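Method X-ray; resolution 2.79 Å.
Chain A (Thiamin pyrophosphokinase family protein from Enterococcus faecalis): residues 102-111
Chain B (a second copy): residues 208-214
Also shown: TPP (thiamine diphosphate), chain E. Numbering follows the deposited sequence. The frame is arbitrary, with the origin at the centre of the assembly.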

# COMPACT_ATOMS: atom_id res chain seq x y z
N THR A 102 -9.84 -3.68 -0.95
CA THR A 102 -9.75 -2.57 0.01
C THR A 102 -9.83 -3.03 1.48
O THR A 102 -9.87 -2.21 2.40
CB THR A 102 -10.84 -1.46 -0.28
OG1 THR A 102 -12.17 -1.99 -0.12
CG2 THR A 102 -10.68 -0.90 -1.69
N GLY A 103 -9.84 -4.34 1.68
CA GLY A 103 -9.96 -4.89 3.02
C GLY A 103 -9.11 -4.28 4.13
O GLY A 103 -9.45 -4.43 5.32
N GLY A 104 -8.00 -3.61 3.78
CA GLY A 104 -7.16 -2.95 4.76
C GLY A 104 -5.85 -3.63 5.16
O GLY A 104 -5.01 -3.03 5.84
N ARG A 105 -5.67 -4.88 4.74
CA ARG A 105 -4.48 -5.65 5.11
C ARG A 105 -3.35 -5.37 4.14
O ARG A 105 -3.48 -5.57 2.94
CB ARG A 105 -4.82 -7.14 5.19
CG ARG A 105 -4.93 -7.63 6.63
CD ARG A 105 -6.02 -8.65 6.86
NE ARG A 105 -5.72 -10.04 6.49
CZ ARG A 105 -4.52 -10.56 6.22
NH1 ARG A 105 -3.43 -9.83 6.27
NH2 ARG A 105 -4.43 -11.84 5.89
N ILE A 106 -2.21 -4.92 4.67
CA ILE A 106 -1.18 -4.39 3.80
C ILE A 106 -0.37 -5.47 3.09
O ILE A 106 0.13 -5.24 1.99
CB ILE A 106 -0.31 -3.29 4.48
CG1 ILE A 106 -1.20 -2.23 5.15
CG2 ILE A 106 0.62 -2.60 3.47
CD1 ILE A 106 -0.46 -1.01 5.66
N ASP A 107 -0.26 -6.66 3.67
CA ASP A 107 0.28 -7.80 2.94
C ASP A 107 -0.53 -8.07 1.66
O ASP A 107 0.02 -8.30 0.60
CB ASP A 107 0.38 -9.07 3.80
CG ASP A 107 -0.81 -9.27 4.72
OD1 ASP A 107 -1.76 -8.46 4.68
OD2 ASP A 107 -0.79 -10.23 5.51
N HIS A 108 -1.86 -8.03 1.77
CA HIS A 108 -2.70 -8.15 0.61
C HIS A 108 -2.63 -6.92 -0.29
O HIS A 108 -2.65 -7.03 -1.51
CB HIS A 108 -4.14 -8.41 1.01
CG HIS A 108 -4.40 -9.83 1.38
ND1 HIS A 108 -5.26 -10.19 2.39
CD2 HIS A 108 -3.90 -10.98 0.87
CE1 HIS A 108 -5.28 -11.51 2.49
NE2 HIS A 108 -4.47 -12.01 1.58
N LEU A 109 -2.54 -5.74 0.29
CA LEU A 109 -2.35 -4.59 -0.58
C LEU A 109 -1.14 -4.84 -1.50
O LEU A 109 -1.27 -4.82 -2.72
CB LEU A 109 -2.24 -3.28 0.21
CG LEU A 109 -1.81 -2.08 -0.63
CD1 LEU A 109 -2.93 -1.70 -1.56
CD2 LEU A 109 -1.42 -0.91 0.23
N LEU A 110 0.04 -5.12 -0.92
CA LEU A 110 1.25 -5.39 -1.70
C LEU A 110 1.21 -6.69 -2.54
O LEU A 110 1.87 -6.81 -3.59
CB LEU A 110 2.46 -5.42 -0.76
CG LEU A 110 2.69 -4.16 0.06
CD1 LEU A 110 3.75 -4.42 1.12
CD2 LEU A 110 3.09 -3.00 -0.84
N ALA A 111 0.44 -7.66 -2.07
CA ALA A 111 0.18 -8.85 -2.85
C ALA A 111 -0.41 -8.43 -4.18
O ALA A 111 0.03 -8.89 -5.23
CB ALA A 111 -0.78 -9.75 -2.10
N VAL B 208 8.35 -6.88 7.31
CA VAL B 208 7.62 -7.90 8.04
C VAL B 208 6.35 -7.26 8.56
O VAL B 208 6.40 -6.34 9.39
CB VAL B 208 8.49 -8.53 9.19
CG1 VAL B 208 7.66 -9.43 10.11
CG2 VAL B 208 9.67 -9.29 8.60
N ILE B 209 5.22 -7.72 8.04
CA ILE B 209 3.92 -7.16 8.37
C ILE B 209 3.14 -8.16 9.18
O ILE B 209 2.85 -9.26 8.72
CB ILE B 209 3.07 -6.83 7.09
CG1 ILE B 209 3.82 -5.89 6.13
CG2 ILE B 209 1.71 -6.24 7.47
CD1 ILE B 209 2.91 -5.07 5.24
N GLN B 210 2.80 -7.78 10.40
CA GLN B 210 1.81 -8.51 11.16
C GLN B 210 0.52 -7.73 11.00
O GLN B 210 0.54 -6.52 10.94
CB GLN B 210 2.24 -8.63 12.63
CG GLN B 210 3.33 -9.70 12.89
CD GLN B 210 3.82 -9.72 14.33
OE1 GLN B 210 4.94 -9.33 14.62
NE2 GLN B 210 2.97 -10.18 15.24
N SER B 211 -0.61 -8.42 10.92
CA SER B 211 -1.88 -7.74 10.69
C SER B 211 -3.05 -8.57 11.17
O SER B 211 -2.89 -9.69 11.67
CB SER B 211 -2.07 -7.39 9.21
OG SER B 211 -2.00 -8.53 8.38
N LYS B 212 -4.25 -8.02 11.01
CA LYS B 212 -5.47 -8.64 11.50
C LYS B 212 -6.63 -8.07 10.72
O LYS B 212 -6.49 -7.06 10.05
CB LYS B 212 -5.66 -8.33 12.98
CG LYS B 212 -6.14 -6.93 13.27
CD LYS B 212 -6.15 -6.70 14.74
CE LYS B 212 -6.88 -5.45 15.12
NZ LYS B 212 -6.62 -5.16 16.58
N ASP B 213 -7.78 -8.71 10.83
CA ASP B 213 -8.92 -8.33 10.00
C ASP B 213 -9.79 -7.22 10.55
O ASP B 213 -9.70 -6.84 11.72
CB ASP B 213 -9.76 -9.56 9.67
CG ASP B 213 -9.21 -10.33 8.51
OD1 ASP B 213 -9.25 -9.79 7.37
OD2 ASP B 213 -8.73 -11.47 8.72
N LYS B 214 -10.62 -6.69 9.67
CA LYS B 214 -11.60 -5.66 9.98
C LYS B 214 -12.36 -5.98 11.29
O LYS B 214 -12.78 -7.11 11.55
CB LYS B 214 -12.57 -5.53 8.80
CG LYS B 214 -11.90 -5.70 7.40
CD LYS B 214 -12.79 -6.48 6.38
CE LYS B 214 -13.83 -5.60 5.62
NZ LYS B 214 -13.29 -4.78 4.48
N1' TPP E . 3.80 -17.84 3.05
C2' TPP E . 4.33 -19.10 2.47
CM2 TPP E . 5.78 -18.95 1.98
N3' TPP E . 3.39 -19.74 1.55
C4' TPP E . 1.98 -19.87 2.00
N4' TPP E . 1.17 -20.47 0.93
C5' TPP E . 1.46 -18.44 2.42
C6' TPP E . 2.41 -17.93 3.51
C7' TPP E . -0.02 -18.51 2.90
N3 TPP E . -0.97 -18.72 1.77
C2 TPP E . -0.58 -18.14 0.47
S1 TPP E . -1.88 -16.95 0.01
C5 TPP E . -3.06 -17.40 1.33
C4 TPP E . -2.46 -18.62 2.06
CM4 TPP E . -2.78 -18.60 3.55
C6 TPP E . -4.53 -17.50 0.94
C7 TPP E . -5.31 -16.21 1.27
O7 TPP E . -6.26 -15.99 0.24
PA TPP E . -7.52 -15.02 0.30
O1A TPP E . -6.98 -14.06 1.44
O2A TPP E . -8.88 -15.57 0.30
O3A TPP E . -7.77 -14.05 -0.93
PB TPP E . -8.27 -12.56 -1.11
O1B TPP E . -7.85 -12.13 -2.56
O2B TPP E . -9.82 -12.72 -1.41
O3B TPP E . -8.15 -11.64 0.04

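How do the two backbones lie against each other? The helix that begins at A:Ile106 meets the end of a chain B strand, B:Val208 to B:Ser211, with their axes 9.2 Å apart at closest approach and their N-to-C directions at 127°. The register therefore runs backward: A:Asp107 lies nearest B:Ile209, A:Arg105 nearest B:Ser211, and A:Gly103 nearest B:Lys214.

What does the strand offer the helix first? B:Val208 stays out of reach, but B:Ile209 points toward chain A and supplies the apolar part of the contact. Its CD1 lies 3.8 Å from CB of A:Ile106 and 4.3 Å from CD1 of A:Leu110, residues one helical turn apart, so a single methyl group touches both. Strand alternation then turns B:Gln210 away.

Why does the contact become polar at B:Ser211? Here the side chain again points toward chain A, and it meets a charged pair already assembled there. NH1 of A:Arg105, the N-cap residue, forms a salt bridge with A:Asp107, lying 2.7 Å from its OD1 and donating a hydrogen bond to its OD2 at 2.8 Å. This pairing holds the guanidinium beside the start of the helix, where B:Ser211 OG comes within 2.9 Å of A:Arg105 NH1 and 3.5 Å of A:Asp107 OD2.

How does the contact continue beyond the strand? B:Lys212 turns its side chain away, yet its carbonyl O packs 3.6 Å from CD of A:Arg105. B:Asp213 then brings its carboxylate to the guanidinium edge, where OD1 and A:Arg105 NE form a long salt bridge of 3.6 Å; at that distance the attraction is mainly electrostatic. Finally, the aliphatic part of B:Lys214 reaches the loop before the helix, with CG 3.5 Å from A:Gly103 O.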